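Local atomic coordinates of alpha-glucosidase (Bacteroides thetaiotaomicron, PDB entry 5XFM), a protein that hydrolyses beta-L-arabinopyranosides and alpha-galactosides as a bifunctional, calcium-binding glycoside hydrolase of family 97. Residues L208-G213 / C435-G440; D280-L285 / E442-N447. The protein carries 1 engineered substitution. One frame throughout, in Å; residues are numbered along the deposited sequence.

Contact 1 of 2, residues L208-G213 / C435-G440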
loop_
_atom_site.group_PDB
_atom_site.type_symbol
_atom_site.label_atom_id
_atom_site.label_comp_id
_atom_site.label_asym_id
_atom_site.label_seq_id
_atom_site.Cartn_x
_atom_site.Cartn_y
_atom_site.Cartn_z
ATOM N N LEU A 208 -8.267 7.491 8.907
ATOM C CA LEU A 208 -7.035 7.160 8.197
ATOM C C LEU A 208 -6.591 8.309 7.293
ATOM O O LEU A 208 -7.307 8.694 6.367
ATOM C CB LEU A 208 -7.224 5.902 7.359
ATOM C CG LEU A 208 -5.985 5.398 6.614
ATOM C CD1 LEU A 208 -4.974 4.722 7.551
ATOM C CD2 LEU A 208 -6.388 4.480 5.468
ATOM N N VAL A 209 -5.412 8.851 7.568
ATOM C CA VAL A 209 -4.855 9.961 6.796
ATOM C C VAL A 209 -3.844 9.459 5.767
ATOM O O VAL A 209 -2.926 8.714 6.107
ATOM C CB VAL A 209 -4.176 10.991 7.725
ATOM C CG1 VAL A 209 -3.420 12.034 6.932
ATOM C CG2 VAL A 209 -5.212 11.638 8.644
ATOM N N SER A 210 -4.015 9.846 4.507
ATOM C CA SER A 210 -3.036 9.471 3.490
ATOM C C SER A 210 -2.972 10.500 2.369
ATOM O O SER A 210 -3.441 11.621 2.524
ATOM C CB SER A 210 -3.353 8.089 2.918
ATOM O OG SER A 210 -2.205 7.522 2.310
ATOM N N GLU A 211 -2.374 10.125 1.248
ATOM C CA GLU A 211 -2.372 10.994 0.078
ATOM C C GLU A 211 -2.342 10.148 -1.187
ATOM O O GLU A 211 -1.807 9.032 -1.190
ATOM C CB GLU A 211 -1.179 11.957 0.109
ATOM C CG GLU A 211 0.134 11.323 -0.310
ATOM C CD GLU A 211 1.290 12.302 -0.338
ATOM O OE1 GLU A 211 1.046 13.512 -0.516
ATOM O OE2 GLU A 211 2.447 11.847 -0.175
ATOM N N THR A 212 -2.910 10.678 -2.264
ATOM C CA THR A 212 -2.902 9.957 -3.531
ATOM C C THR A 212 -2.731 10.892 -4.723
ATOM O O THR A 212 -2.920 12.109 -4.610
ATOM C CB THR A 212 -4.193 9.142 -3.712
ATOM O OG1 THR A 212 -4.072 8.300 -4.865
ATOM C CG2 THR A 212 -5.389 10.071 -3.877
ATOM N N GLY A 213 -2.395 10.311 -5.872
ATOM C CA GLY A 213 -2.201 11.080 -7.083
ATOM C C GLY A 213 -0.869 11.795 -7.090
ATOM O O GLY A 213 -0.723 12.850 -7.703
ATOM N N CYS A 435 11.229 0.968 -1.444
ATOM C CA CYS A 435 10.511 2.021 -2.153
ATOM C C CYS A 435 9.524 2.766 -1.278
ATOM O O CYS A 435 9.320 2.435 -0.103
ATOM C CB CYS A 435 9.758 1.419 -3.345
ATOM S SG CYS A 435 8.515 0.172 -2.866
ATOM N N THR A 436 8.905 3.778 -1.870
ATOM C CA THR A 436 7.913 4.559 -1.169
ATOM C C THR A 436 6.530 3.949 -1.326
ATOM O O THR A 436 6.322 3.059 -2.160
ATOM C CB THR A 436 7.892 5.995 -1.673
ATOM O OG1 THR A 436 7.078 6.806 -0.814
ATOM C CG2 THR A 436 7.380 6.063 -3.116
ATOM N N LEU A 437 5.593 4.443 -0.520
ATOM C CA LEU A 437 4.205 4.011 -0.574
ATOM C C LEU A 437 3.615 4.322 -1.945
ATOM O O LEU A 437 3.879 5.389 -2.496
ATOM C CB LEU A 437 3.386 4.712 0.516
ATOM C CG LEU A 437 1.906 4.360 0.646
ATOM C CD1 LEU A 437 1.790 3.044 1.389
ATOM C CD2 LEU A 437 1.097 5.455 1.353
ATOM N N PRO A 438 2.833 3.384 -2.513
ATOM C CA PRO A 438 2.121 3.656 -3.765
ATOM C C PRO A 438 0.980 4.632 -3.508
ATOM O O PRO A 438 0.311 4.540 -2.478
ATOM C CB PRO A 438 1.598 2.281 -4.183
ATOM C CG PRO A 438 1.430 1.557 -2.888
ATOM C CD PRO A 438 2.572 2.017 -2.025
ATOM N N ARG A 439 0.779 5.582 -4.408
ATOM C CA ARG A 439 -0.220 6.609 -4.162
ATOM C C ARG A 439 -1.278 6.619 -5.265
ATOM O O ARG A 439 -1.313 7.525 -6.101
ATOM C CB ARG A 439 0.473 7.963 -4.021
ATOM C CG ARG A 439 1.026 8.203 -2.611
ATOM C CD ARG A 439 2.404 8.834 -2.689
ATOM N NE ARG A 439 2.935 9.321 -1.416
ATOM C CZ ARG A 439 3.960 8.772 -0.768
ATOM N NH1 ARG A 439 4.557 7.692 -1.252
ATOM N NH2 ARG A 439 4.387 9.300 0.371
ATOM N N GLY A 440 -2.134 5.597 -5.266
ATOM C CA GLY A 440 -3.137 5.454 -6.303
ATOM C C GLY A 440 -2.514 4.940 -7.591
ATOM O O GLY A 440 -3.066 5.127 -8.676
#
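A buried salt bridge between Glu211 and Arg439 fastens the N-terminal beta-sandwich domain to the TIM barrel. Glu211 lies near the end of strand 206-212, an inner strand of an antiparallel sheet, and Arg439 in the loop joining barrel strand 429-432 to helix 441-444. Glu211 CG, between its backbone N and carbonyl carbon (chi1 78°), lies 4.0 Å from Arg439 CG, and the extended chain beyond carries OE2 to 2.9 Å from Arg439 NE. That bond runs close to the guanidinium plane but meets OE2 on the anti side, with NE 34° out of the plane of a carboxylate itself turned 61° from the guanidinium. NH2 adds a weaker bond to the same oxygen, which also accepts from Ser221 N, while OE1 pairs with Arg261; the buried carboxylate is thus probably well balanced in charge.

Arginine suits its place because its donors serve several acceptors at once. NH1 turns back into its own loop, 2.7 Å from Thr436 OG1, which Asp408 also holds, and makes a weak bond to Leu437 O; NH2 also reaches Ser221 O and Tyr173 OH. The aliphatic part works too, with Arg439 CG resting 3.3 Å from Glu211 O. An alanine in place of Arg439 would probably leave Glu211 OE2 without this cationic partner and remove the link from the strand to Thr436 OG1 and Leu437 O.

Further along, the backbones meet directly: Gly213 N donates to Arg439 O over 3.0 Å. Thr212 OG1, which is bonded to Pro278 O, sits against the same turn. Gly440, at the N-cap position with a positive phi, fits here because it lacks a side chain: its CA is 3.3 Å from Thr212 OG1, and a CB would come within 2.3 Å of that oxygen.

Contact 2 of 2, residues D280-L285 / E442-N447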
loop_
_atom_site.group_PDB
_atom_site.type_symbol
_atom_site.label_atom_id
_atom_site.label_comp_id
_atom_site.label_asym_id
_atom_site.label_seq_id
_atom_site.Cartn_x
_atom_site.Cartn_y
_atom_site.Cartn_z
ATOM N N ASP A 280 -10.365 6.821 -6.217
ATOM C CA ASP A 280 -11.564 7.609 -6.539
ATOM C C ASP A 280 -11.263 8.910 -7.279
ATOM O O ASP A 280 -12.038 9.347 -8.126
ATOM C CB ASP A 280 -12.346 7.956 -5.273
ATOM C CG ASP A 280 -13.139 6.787 -4.734
ATOM O OD1 ASP A 280 -13.305 5.776 -5.461
ATOM O OD2 ASP A 280 -13.617 6.896 -3.583
ATOM N N VAL A 281 -10.131 9.525 -6.968
ATOM C CA VAL A 281 -9.855 10.870 -7.455
ATOM C C VAL A 281 -8.663 10.963 -8.408
ATOM O O VAL A 281 -8.166 12.059 -8.665
ATOM C CB VAL A 281 -9.628 11.826 -6.265
ATOM C CG1 VAL A 281 -10.896 11.936 -5.426
ATOM C CG2 VAL A 281 -8.480 11.336 -5.410
ATOM N N VAL A 282 -8.200 9.824 -8.920
ATOM C CA VAL A 282 -7.135 9.815 -9.926
ATOM C C VAL A 282 -7.553 9.087 -11.210
ATOM O O VAL A 282 -8.491 8.287 -11.207
ATOM C CB VAL A 282 -5.838 9.165 -9.374
ATOM C CG1 VAL A 282 -5.419 9.857 -8.085
ATOM C CG2 VAL A 282 -6.033 7.674 -9.135
ATOM N N SER A 283 -6.828 9.349 -12.295
ATOM C CA SER A 283 -7.099 8.718 -13.584
ATOM C C SER A 283 -5.811 8.176 -14.203
ATOM O O SER A 283 -4.727 8.652 -13.872
ATOM C CB SER A 283 -7.766 9.725 -14.534
ATOM O OG SER A 283 -8.815 10.413 -13.873
ATOM N N PRO A 284 -5.926 7.178 -15.101
ATOM C CA PRO A 284 -4.756 6.662 -15.825
ATOM C C PRO A 284 -4.004 7.757 -16.572
ATOM O O PRO A 284 -4.627 8.628 -17.178
ATOM C CB PRO A 284 -5.367 5.653 -16.800
ATOM C CG PRO A 284 -6.577 5.154 -16.094
ATOM C CD PRO A 284 -7.119 6.342 -15.329
ATOM N N LEU A 285 -2.678 7.707 -16.523
ATOM C CA LEU A 285 -1.842 8.709 -17.178
ATOM C C LEU A 285 -1.410 8.254 -18.570
ATOM O O LEU A 285 -0.864 9.041 -19.346
ATOM C CB LEU A 285 -0.625 9.030 -16.315
ATOM C CG LEU A 285 -0.988 9.827 -15.055
ATOM C CD1 LEU A 285 0.151 9.826 -14.047
ATOM C CD2 LEU A 285 -1.414 11.253 -15.404
ATOM N N GLU A 442 -2.013 1.991 -9.048
ATOM C CA GLU A 442 -2.655 0.968 -9.881
ATOM C C GLU A 442 -3.510 1.599 -10.984
ATOM O O GLU A 442 -3.494 1.153 -12.137
ATOM C CB GLU A 442 -3.540 0.039 -9.034
ATOM C CG GLU A 442 -2.806 -0.890 -8.057
ATOM C CD GLU A 442 -2.654 -0.294 -6.668
ATOM O OE1 GLU A 442 -2.774 0.945 -6.536
ATOM O OE2 GLU A 442 -2.432 -1.067 -5.706
ATOM N N ARG A 443 -4.250 2.646 -10.630
ATOM C CA ARG A 443 -5.083 3.333 -11.597
ATOM C C ARG A 443 -4.235 4.249 -12.464
ATOM O O ARG A 443 -4.430 4.314 -13.675
ATOM C CB ARG A 443 -6.185 4.136 -10.906
ATOM C CG ARG A 443 -7.182 4.738 -11.878
ATOM C CD ARG A 443 -8.555 4.849 -11.254
ATOM N NE ARG A 443 -9.519 5.429 -12.186
ATOM C CZ ARG A 443 -10.190 4.715 -13.087
ATOM N NH1 ARG A 443 -9.986 3.403 -13.178
ATOM N NH2 ARG A 443 -11.057 5.308 -13.901
ATOM N N MET A 444 -3.304 4.967 -11.845
ATOM C CA MET A 444 -2.467 5.888 -12.599
ATOM C C MET A 444 -1.597 5.182 -13.650
ATOM O O MET A 444 -1.391 5.725 -14.739
ATOM C CB MET A 444 -1.602 6.707 -11.647
ATOM C CG MET A 444 -2.418 7.648 -10.785
ATOM S SD MET A 444 -1.619 8.164 -9.263
ATOM C CE MET A 444 -0.350 9.261 -9.888
ATOM N N TYR A 445 -1.118 3.973 -13.335
ATOM C CA TYR A 445 -0.209 3.225 -14.222
ATOM C C TYR A 445 -0.683 1.796 -14.526
ATOM O O TYR A 445 -0.609 0.919 -13.665
ATOM C CB TYR A 445 1.190 3.161 -13.605
ATOM C CG TYR A 445 1.735 4.505 -13.178
ATOM C CD1 TYR A 445 2.311 5.369 -14.100
ATOM C CD2 TYR A 445 1.655 4.915 -11.850
ATOM C CE1 TYR A 445 2.808 6.599 -13.709
ATOM C CE2 TYR A 445 2.143 6.133 -11.454
ATOM C CZ TYR A 445 2.718 6.973 -12.381
ATOM O OH TYR A 445 3.205 8.196 -11.977
ATOM N N PRO A 446 -1.118 1.551 -15.773
ATOM C CA PRO A 446 -1.687 0.268 -16.221
ATOM C C PRO A 446 -0.783 -0.941 -15.982
ATOM O O PRO A 446 -1.298 -2.048 -15.816
ATOM C CB PRO A 446 -1.889 0.478 -17.727
ATOM C CG PRO A 446 -1.996 1.956 -17.899
ATOM C CD PRO A 446 -1.113 2.562 -16.845
ATOM N N ASN A 447 0.532 -0.741 -15.971
ATOM C CA ASN A 447 1.467 -1.861 -15.820
ATOM C C ASN A 447 2.086 -1.960 -14.424
ATOM O O ASN A 447 2.971 -2.775 -14.181
ATOM C CB ASN A 447 2.575 -1.774 -16.878
ATOM C CG ASN A 447 3.307 -0.441 -16.860
ATOM O OD1 ASN A 447 2.701 0.620 -16.684
ATOM N ND2 ASN A 447 4.611 -0.491 -17.064
HETATM O O HOH W 1 -10.702 8.651 -13.768
#
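Pro284 and Leu285 lie against the last carbonyls of helix 441-444, while Val282 packs on Met444 beside them. The close-fitting part centres on the buried Met444. Leu285 N donates a nearly straight bond (169°) to Met444 O, 3.0 Å away. The Val282 side chain crosses that of Met444 at about a right angle: the branched valine presents CG2 to the unbranched methionine chain, 4.0 Å from Met444 CG, apolar against apolar. The exposed Pro284 and Leu285 form the outer edge of this packing. Proline has no N-H to offer, but Pro284 CA makes a C-H...O contact of 3.2 Å with Arg443 O, and its ring lies over the same oxygen. Leu285 and Tyr445 run side by side in the same direction, with CD1 4.0 Å from Tyr445 OH, a hydroxyl held by Glu417.

The outer side is looser and wetter. Arg443 CG, anti to the backbone N (chi1 -173°), lies against Pro284 CD, and the chain then bends at chi2 on its way to Val282 O, to which NE gives only a weak bond of 3.2 Å. Pro284 CD lies over one face of the guanidinium, 4.0 Å above its plane and offset toward the rim. A water at the edge of that plane is bonded to Ser283 OG at 2.6 Å and more weakly to Val282 O and Arg443 NH2. The stronger partner of this arginine is Gln84, which takes NH1.

The whole is consistent with a connection between the N-terminal domain and the (beta/alpha) barrel, resting on the C-terminal end of helix 441-444 on its way to barrel strand 295-299.

Contacts 1 and 2 follow one another along the same part of the barrel, since 435-440 runs through Gly440 into the helix that supplies 442-447. Each joins the N-terminal part of the chain to this region, one through a sheet strand and the other through the connection into the barrel. Contact 1 is the core one, its charges paired among buried groups. Contact 2 is partly buried: apolar packing and a backbone bond hold its inner part, while an arginine, a weak bond and a water mark its outer side. They touch directly: Gly213 CA lies 3.7 Å from Met444 SD, across from one side to the other, so the two form one continuous interface.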